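Local coordinates for uncharacterized protein (Pseudomonas aeruginosa UCBPP-PA14, PDB 3FD9) that restrains the type III secretion regulon as an antiactivator, probably by disrupting self-association and DNA binding of the activator ExsA until ExsC relieves it, at residues Cys51-Gln56 with Leu87-Asn92; Leu58-Ala63 with Ile100-Leu105. One frame throughout, in Å; residues are numbered along the deposited sequence.

Contact 1 (Cys51-Gln56 with Leu87-Asn92)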
# COMPACT_ATOMS: atom_id res chain seq x y z
N CYS A 51 7.78 4.02 19.84
CA CYS A 51 9.05 3.47 20.29
C CYS A 51 10.14 3.55 19.21
O CYS A 51 9.85 3.59 18.02
CB CYS A 51 8.87 2.03 20.80
SG CYS A 51 8.83 0.76 19.54
N GLU A 52 11.39 3.59 19.64
CA GLU A 52 12.52 3.79 18.73
C GLU A 52 12.65 2.72 17.67
O GLU A 52 12.91 3.02 16.51
CB GLU A 52 13.83 3.89 19.52
CG GLU A 52 14.07 5.24 20.16
CD GLU A 52 14.48 6.29 19.14
OE1 GLU A 52 14.23 6.07 17.92
OE2 GLU A 52 15.04 7.33 19.55
N TRP A 53 12.49 1.46 18.08
CA TRP A 53 12.60 0.31 17.18
C TRP A 53 11.64 0.44 16.02
O TRP A 53 12.05 0.41 14.87
CB TRP A 53 12.32 -0.99 17.93
CG TRP A 53 12.30 -2.21 17.07
CD1 TRP A 53 13.38 -2.86 16.54
CD2 TRP A 53 11.15 -2.97 16.67
NE1 TRP A 53 12.97 -3.95 15.82
CE2 TRP A 53 11.61 -4.04 15.87
CE3 TRP A 53 9.77 -2.83 16.88
CZ2 TRP A 53 10.75 -4.97 15.30
CZ3 TRP A 53 8.91 -3.75 16.31
CH2 TRP A 53 9.41 -4.82 15.52
N LEU A 54 10.37 0.61 16.32
CA LEU A 54 9.37 0.69 15.27
C LEU A 54 9.57 1.96 14.44
O LEU A 54 9.28 1.98 13.25
CB LEU A 54 7.95 0.63 15.85
CG LEU A 54 6.83 0.47 14.83
CD1 LEU A 54 7.11 -0.69 13.88
CD2 LEU A 54 5.48 0.28 15.52
N GLN A 55 10.08 3.01 15.07
CA GLN A 55 10.36 4.26 14.36
C GLN A 55 11.49 4.08 13.35
O GLN A 55 11.49 4.68 12.28
CB GLN A 55 10.73 5.36 15.35
CG GLN A 55 9.59 5.82 16.24
CD GLN A 55 8.58 6.66 15.50
OE1 GLN A 55 8.85 7.15 14.39
NE2 GLN A 55 7.41 6.83 16.09
N GLN A 56 12.47 3.25 13.72
CA GLN A 56 13.60 2.94 12.87
C GLN A 56 13.13 2.16 11.66
O GLN A 56 13.50 2.47 10.52
CB GLN A 56 14.62 2.12 13.68
CG GLN A 56 15.83 1.58 12.91
CD GLN A 56 16.91 1.03 13.85
OE1 GLN A 56 17.57 1.78 14.58
NE2 GLN A 56 17.09 -0.29 13.83
N LEU A 87 12.79 -4.77 22.08
CA LEU A 87 12.53 -5.10 20.69
C LEU A 87 13.79 -4.93 19.86
O LEU A 87 14.48 -3.92 19.97
CB LEU A 87 11.43 -4.20 20.13
CG LEU A 87 10.04 -4.43 20.70
CD1 LEU A 87 9.09 -3.35 20.25
CD2 LEU A 87 9.55 -5.79 20.28
N GLY A 88 14.08 -5.91 19.02
CA GLY A 88 15.17 -5.82 18.08
C GLY A 88 15.00 -6.88 17.01
O GLY A 88 14.07 -7.69 17.06
N ASP A 89 15.90 -6.88 16.03
CA ASP A 89 15.86 -7.86 14.96
C ASP A 89 17.12 -8.71 14.97
O ASP A 89 18.16 -8.26 15.43
CB ASP A 89 15.73 -7.17 13.62
CG ASP A 89 14.45 -6.37 13.50
OD1 ASP A 89 13.37 -7.00 13.41
OD2 ASP A 89 14.53 -5.13 13.48
N ARG A 90 17.00 -9.94 14.48
CA ARG A 90 18.15 -10.77 14.22
C ARG A 90 18.41 -10.61 12.73
O ARG A 90 17.56 -10.97 11.92
CB ARG A 90 17.86 -12.23 14.55
CG ARG A 90 17.05 -12.45 15.82
CD ARG A 90 17.92 -12.60 17.05
NE ARG A 90 18.81 -13.76 16.96
CZ ARG A 90 19.58 -14.20 17.95
NH1 ARG A 90 19.59 -13.57 19.12
NH2 ARG A 90 20.36 -15.27 17.77
N VAL A 91 19.57 -10.08 12.38
CA VAL A 91 19.81 -9.65 11.01
C VAL A 91 20.99 -10.37 10.38
O VAL A 91 22.10 -10.33 10.90
CB VAL A 91 20.07 -8.14 10.94
CG1 VAL A 91 20.20 -7.72 9.49
CG2 VAL A 91 18.96 -7.37 11.63
N ASN A 92 20.75 -11.02 9.25
CA ASN A 92 21.80 -11.74 8.56
C ASN A 92 22.46 -10.87 7.51
O ASN A 92 21.92 -10.68 6.43
CB ASN A 92 21.26 -13.01 7.92
CG ASN A 92 22.36 -13.86 7.33
OD1 ASN A 92 23.54 -13.57 7.49
ND2 ASN A 92 21.97 -14.92 6.64
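The first turn of helix 52-60 meets the extended run that leads into strand 90-92 through Trp-53, whose indole lies against Leu-87 and Gly-88 and reaches Asp-89. CG of Trp-53 is anti to the backbone N (chi1 175°), which starts the indole on its way out from the helix toward the extended chain. Leu-87 crosses the indole at about a right angle and packs on one face: its CB sits 4.0 Å from the centroid of the five-membered ring, a CH-pi contact, offset toward the rim. CD1 of Leu-87 reaches past the rim of the benzo ring on the same side, 3.5 Å from Trp-53 CE3. Leu-87 CD1 also lies 4.2 Å from Cys-51 SG. Gly-88 follows the indole with backbone alone, its CA 3.7 Å from Trp-53 NE1.

The one polar link across the contact is the hydrogen bond from Trp-53 NE1 to Asp-89 OD2, 3.0 Å long and bent, with an angle of 148° at the hydrogen. OD2 is tilted somewhat out of the indole plane, while the N-H arrives from above the carboxylate plane. The other oxygen, OD1, forms a salt bridge with Arg-57, one turn further along the same helix, so the carboxylate is shared between two residues of helix 52-60. Glu-68 OE2 also lies close to OD1, a like-charge neighbour that the nearby arginine may help to offset.

Cys-51 occupies the N-cap: its SG accepts from Leu-54 N at 3.6 Å, which ties off the start of the helix. Backbone bonds from Asp-89 and Val-91 to His-251 join the extended chain to strand 251-253, so this is a helix N-terminus packed by a tryptophan against the lead-in to a two-stranded parallel sheet.

Contact 2 (Leu58-Ala63 with Ile100-Leu105)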
# COMPACT_ATOMS: atom_id res chain seq x y z
N LEU A 58 10.12 2.17 10.43
CA LEU A 58 9.33 3.09 9.61
C LEU A 58 10.23 3.90 8.66
O LEU A 58 10.05 3.88 7.44
CB LEU A 58 8.49 4.03 10.48
CG LEU A 58 7.71 5.13 9.75
CD1 LEU A 58 6.81 4.57 8.68
CD2 LEU A 58 6.90 5.97 10.74
N ALA A 59 11.20 4.60 9.24
CA ALA A 59 12.12 5.43 8.47
C ALA A 59 12.84 4.64 7.37
O ALA A 59 13.17 5.18 6.31
CB ALA A 59 13.13 6.07 9.40
N ARG A 60 13.07 3.35 7.61
CA ARG A 60 13.85 2.55 6.69
C ARG A 60 12.96 1.80 5.71
O ARG A 60 13.45 1.21 4.75
CB ARG A 60 14.76 1.58 7.47
CG ARG A 60 15.75 2.32 8.37
CD ARG A 60 16.63 1.39 9.18
NE ARG A 60 17.65 2.12 9.93
CZ ARG A 60 18.55 1.55 10.72
NH1 ARG A 60 18.56 0.24 10.87
NH2 ARG A 60 19.44 2.29 11.36
N GLY A 61 11.65 1.85 5.94
CA GLY A 61 10.71 1.15 5.09
C GLY A 61 10.69 -0.36 5.31
O GLY A 61 10.33 -1.12 4.41
N LEU A 62 11.04 -0.79 6.52
CA LEU A 62 11.18 -2.21 6.80
C LEU A 62 9.91 -2.87 7.36
O LEU A 62 9.72 -2.98 8.57
CB LEU A 62 12.38 -2.46 7.72
CG LEU A 62 13.73 -2.02 7.15
CD1 LEU A 62 14.84 -2.21 8.15
CD2 LEU A 62 14.04 -2.77 5.87
N ALA A 63 9.05 -3.32 6.45
CA ALA A 63 7.76 -3.92 6.79
C ALA A 63 7.86 -5.05 7.80
O ALA A 63 8.78 -5.86 7.74
CB ALA A 63 7.09 -4.41 5.52
N ILE A 100 22.33 -3.75 3.20
CA ILE A 100 22.06 -2.41 2.70
C ILE A 100 21.14 -1.63 3.62
O ILE A 100 21.36 -0.46 3.89
CB ILE A 100 21.41 -2.46 1.31
CG1 ILE A 100 22.40 -2.96 0.26
CG2 ILE A 100 20.88 -1.10 0.93
CD1 ILE A 100 21.74 -3.36 -1.05
N ASP A 101 20.08 -2.28 4.09
CA ASP A 101 19.03 -1.58 4.80
C ASP A 101 19.38 -1.36 6.25
O ASP A 101 18.86 -0.45 6.89
CB ASP A 101 17.73 -2.35 4.71
CG ASP A 101 17.12 -2.30 3.34
OD1 ASP A 101 17.15 -1.21 2.72
OD2 ASP A 101 16.61 -3.34 2.88
N TRP A 102 20.26 -2.22 6.77
CA TRP A 102 20.60 -2.18 8.17
C TRP A 102 21.96 -1.55 8.43
O TRP A 102 22.25 -1.11 9.53
CB TRP A 102 20.53 -3.59 8.78
CG TRP A 102 19.21 -3.86 9.45
CD1 TRP A 102 18.82 -3.46 10.70
CD2 TRP A 102 18.09 -4.58 8.91
NE1 TRP A 102 17.53 -3.88 10.96
CE2 TRP A 102 17.07 -4.57 9.88
CE3 TRP A 102 17.87 -5.23 7.69
CZ2 TRP A 102 15.84 -5.18 9.67
CZ3 TRP A 102 16.64 -5.84 7.49
CH2 TRP A 102 15.65 -5.81 8.47
N VAL A 103 22.80 -1.49 7.41
CA VAL A 103 24.13 -0.93 7.60
C VAL A 103 24.41 0.20 6.61
O VAL A 103 24.40 1.36 6.98
CB VAL A 103 25.22 -2.01 7.46
CG1 VAL A 103 26.59 -1.42 7.73
CG2 VAL A 103 24.96 -3.14 8.42
N LEU A 104 24.64 -0.15 5.35
CA LEU A 104 25.14 0.81 4.38
C LEU A 104 24.34 2.10 4.32
O LEU A 104 24.91 3.19 4.38
CB LEU A 104 25.25 0.18 3.00
CG LEU A 104 26.11 -1.08 2.90
CD1 LEU A 104 26.24 -1.50 1.44
CD2 LEU A 104 27.48 -0.87 3.52
N LEU A 105 23.02 2.00 4.22
CA LEU A 105 22.18 3.19 4.12
C LEU A 105 22.13 4.03 5.40
O LEU A 105 22.30 5.25 5.35
CB LEU A 105 20.76 2.81 3.67
CG LEU A 105 20.62 2.39 2.22
CD1 LEU A 105 19.16 2.33 1.85
CD2 LEU A 105 21.36 3.34 1.28
O HOH W 1 16.25 1.25 3.74
O HOH W 2 20.79 -0.81 11.84
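Leu-62, just beyond the end of helix 52-60, points its two methyls at neighbouring residues of helix 96-115. CD1 stands over one face of the Trp-102 indole, 3.6 Å from the centroid of the six-membered ring and 18° off its normal, a CH-pi contact. CD2 rests instead on Asp-101, 3.9 Å from its CB. Gly-61, with positive phi, closes the helix in a Schellman motif and turns the chain just before this leucine.

Arg-60 is extended from CG to NE and crosses Trp-102 at about a right angle, the guanidinium and indole planes being perpendicular. Trp-102 CD1 lies in the guanidinium plane at its edge, 3.7 Å from NH1, so the two flat groups do not stack. Water 2 takes a bond from Arg-60 NH1 at 2.6 Å and donates to Trp-102 O, while NH2 bonds to Leu-245 O.

Water 1 makes a second bridge, donating to Arg-60 O and, at 2.8 Å, to Asp-101 OD1. The other carboxylate oxygen, OD2, accepts from Gln-97 and forms a salt bridge with Arg-31 of the second subunit, which also packs on Leu-62 and Trp-102. The direct touch is therefore largely apolar, its polar links run through water, and the aspartate carries the contact into the subunit interface.

Both contacts are buried and draw on helix 52-60: contact 1 uses its capped beginning and contact 2 its glycine-terminated end. Their partners follow one another in the chain, strand 90-92 leading to helix 96-115, and the contact centres lie about 10 Å apart. They meet at Trp-102, where Val-91 CG2 packs 3.8 Å from CE2. Each pairs an indole face with a leucine, but the helix supplies the tryptophan in contact 1, while the loop just after it supplies the leucine in contact 2, with helix 96-115 giving the tryptophan. Contact 1 adds a direct bond to a carboxylate and stays within the chain, whereas contact 2, nearer the chain centre, relies on waters and adjoins the second subunit.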